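Local coordinates for Lmo0741 protein (Listeria monocytogenes, PDB 4R1H) that probably binds DNA through a winged helix-turn-helix domain and regulates transcription as a GntR-type regulator, at residues 54-59 against 63-68. Sequence-based numbering, arbitrary orientation. Where two conformers were deposited one is given.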
loop_
_atom_site.group_PDB
_atom_site.type_symbol
_atom_site.label_atom_id
_atom_site.label_comp_id
_atom_site.label_asym_id
_atom_site.label_seq_id
_atom_site.Cartn_x
_atom_site.Cartn_y
_atom_site.Cartn_z
ATOM N N ARG A 54 -19.122 13.399 6.882
ATOM C CA ARG A 54 -18.356 13.757 5.682
ATOM C C ARG A 54 -18.256 12.537 4.765
ATOM O O ARG A 54 -18.383 12.676 3.512
ATOM C CB ARG A 54 -16.930 14.293 5.930
ATOM C CG ARG A 54 -16.404 14.897 4.635
ATOM C CD ARG A 54 -15.109 15.578 4.701
ATOM N NE ARG A 54 -14.761 16.246 3.429
ATOM C CZ ARG A 54 -13.774 17.160 3.307
ATOM N NH1 ARG A 54 -12.964 17.502 4.329
ATOM N NH2 ARG A 54 -13.557 17.739 2.129
ATOM N N ALA A 55 -18.051 11.372 5.370
ATOM C CA ALA A 55 -17.941 10.110 4.590
ATOM C C ALA A 55 -19.281 9.810 3.849
ATOM O O ALA A 55 -19.281 9.519 2.642
ATOM C CB ALA A 55 -17.615 8.948 5.510
ATOM N N TYR A 56 -20.397 9.944 4.571
ATOM C CA TYR A 56 -21.725 9.787 3.967
ATOM C C TYR A 56 -21.951 10.804 2.844
ATOM O O TYR A 56 -22.458 10.450 1.785
ATOM C CB TYR A 56 -22.800 9.832 5.027
ATOM C CG TYR A 56 -23.005 8.558 5.798
ATOM C CD1 TYR A 56 -22.191 7.446 5.608
ATOM C CD2 TYR A 56 -24.089 8.425 6.677
ATOM C CE1 TYR A 56 -22.473 6.242 6.262
ATOM C CE2 TYR A 56 -24.384 7.244 7.325
ATOM C CZ TYR A 56 -23.576 6.131 7.116
ATOM O OH TYR A 56 -23.876 4.964 7.795
ATOM N N ALA A 57 -21.533 12.065 3.019
ATOM C CA ALA A 57 -21.597 13.027 1.924
ATOM C C ALA A 57 -20.864 12.640 0.677
ATOM O O ALA A 57 -21.397 12.758 -0.422
ATOM C CB ALA A 57 -21.120 14.419 2.369
ATOM N N GLU A 58 -19.649 12.124 0.824
ATOM C CA GLU A 58 -18.880 11.710 -0.288
ATOM C C GLU A 58 -19.562 10.503 -0.973
ATOM O O GLU A 58 -19.666 10.465 -2.201
ATOM C CB GLU A 58 -17.449 11.352 0.115
ATOM C CG GLU A 58 -16.646 10.850 -1.078
ATOM C CD GLU A 58 -15.174 10.724 -0.813
ATOM O OE1 GLU A 58 -14.618 11.757 -0.360
ATOM O OE2 GLU A 58 -14.634 9.646 -1.152
ATOM N N LEU A 59 -20.063 9.601 -0.174
ATOM C CA LEU A 59 -20.795 8.431 -0.737
ATOM C C LEU A 59 -22.075 8.851 -1.515
ATOM O O LEU A 59 -22.481 8.228 -2.561
ATOM C CB LEU A 59 -21.093 7.478 0.407
ATOM C CG LEU A 59 -19.910 6.711 0.966
ATOM C CD1 LEU A 59 -20.348 6.062 2.220
ATOM C CD2 LEU A 59 -19.355 5.701 -0.028
ATOM N N GLU A 63 -22.916 8.739 -5.772
ATOM C CA GLU A 63 -24.112 7.949 -6.112
ATOM C C GLU A 63 -24.073 6.535 -5.562
ATOM O O GLU A 63 -24.787 5.623 -6.045
ATOM C CB GLU A 63 -24.343 7.982 -7.609
ATOM C CG GLU A 63 -24.517 9.448 -8.098
ATOM C CD GLU A 63 -24.972 9.534 -9.537
ATOM O OE1 GLU A 63 -24.639 8.647 -10.362
ATOM O OE2 GLU A 63 -25.663 10.490 -9.849
ATOM N N ILE A 64 -23.337 6.350 -4.480
ATOM C CA ILE A 64 -23.258 5.044 -3.820
ATOM C C ILE A 64 -24.400 4.888 -2.821
ATOM O O ILE A 64 -24.970 3.795 -2.645
ATOM C CB ILE A 64 -21.906 4.840 -3.089
ATOM C CG1 ILE A 64 -20.720 4.981 -4.066
ATOM C CG2 ILE A 64 -21.937 3.493 -2.354
ATOM C CD1 ILE A 64 -20.750 4.058 -5.256
ATOM N N ILE A 65 -24.770 5.990 -2.176
ATOM C CA ILE A 65 -25.888 5.995 -1.251
ATOM C C ILE A 65 -26.802 7.136 -1.578
ATOM O O ILE A 65 -26.409 8.062 -2.290
ATOM C CB ILE A 65 -25.486 6.032 0.259
ATOM C CG1 ILE A 65 -24.938 7.375 0.666
ATOM C CG2 ILE A 65 -24.448 4.925 0.631
ATOM C CD1 ILE A 65 -24.558 7.415 2.142
ATOM N N TYR A 66 -28.002 7.094 -0.994
ATOM C CA TYR A 66 -28.957 8.183 -1.150
ATOM C C TYR A 66 -29.775 8.309 0.124
ATOM O O TYR A 66 -29.859 7.382 0.933
ATOM C CB TYR A 66 -29.858 7.953 -2.364
ATOM C CG TYR A 66 -30.735 6.759 -2.306
ATOM C CD1 TYR A 66 -32.045 6.843 -1.865
ATOM C CD2 TYR A 66 -30.273 5.521 -2.679
ATOM C CE1 TYR A 66 -32.865 5.727 -1.818
ATOM C CE2 TYR A 66 -31.073 4.393 -2.617
ATOM C CZ TYR A 66 -32.386 4.525 -2.204
ATOM O OH TYR A 66 -33.134 3.422 -2.131
ATOM N N THR A 67 -30.467 9.436 0.237
ATOM C CA THR A 67 -31.204 9.777 1.465
ATOM C C THR A 67 -32.674 9.876 1.156
ATOM O O THR A 67 -33.059 10.426 0.135
ATOM C CB THR A 67 -30.774 11.139 2.035
ATOM O OG1 THR A 67 -29.387 11.123 2.267
ATOM C CG2 THR A 67 -31.497 11.406 3.399
ATOM N N VAL A 68 -33.482 9.257 1.985
ATOM C CA VAL A 68 -34.931 9.442 1.941
ATOM C C VAL A 68 -35.181 10.256 3.240
ATOM O O VAL A 68 -35.173 9.669 4.328
ATOM C CB VAL A 68 -35.643 8.110 1.958
ATOM C CG1 VAL A 68 -37.171 8.298 1.927
ATOM C CG2 VAL A 68 -35.275 7.297 0.721
#
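The carbonyl of L59 accepts the backbone N-H of I64 in a Schellman motif, completed by E63 N to E60 O, that ends helix 49-61 and leads the chain into strand 65-68, the first strand of the wing in this winged helix-turn-helix domain. By family analogy, helix 49-61 is probably the recognition helix. E63 is the C' residue, whose positive phi (68°) takes the chain out of the helix.

Two backbone hydrogen bonds converge on L59 O. I64 N donates the motif's own bond at 2.8 Å, nearly in line with the carbonyl bond, whereas I65 N adds a further one to the same oxygen at 3.2 Å, from above the carbonyl plane. The N of E63 is also near L59 O, but its angle is too poor for a bond. Sharing this one acceptor, the two donors tie the last turn directly to the start of the strand.

Apolar contacts fill in around this polar link. The CD2 branch of L59 lies against the beta-branch of I64, 4.1 Å from I64 CB and equally near its CG2, while I64 touches I24 of helix 12-25 and L75 of strand 72-75. I65 turns its longer arm back over the helix: CG1 sits between the backbone N and the carbonyl carbon (chi1 72°), which places it 3.9 Å from L59 CB, and the extended second torsion carries CD1 on toward Y56.

The terminal methyl of I65 thus meets the base of the Y56 ring, whose hydroxyl is hydrogen-bonded to L36 O; the Y56 side chain also touches V38 and L41 of helix 38-45. The two side chains cross at about a right angle, with I65 CD1 set obliquely to the ring, 4.1 Å from Y56 CG and 3.7 Å from Y56 O.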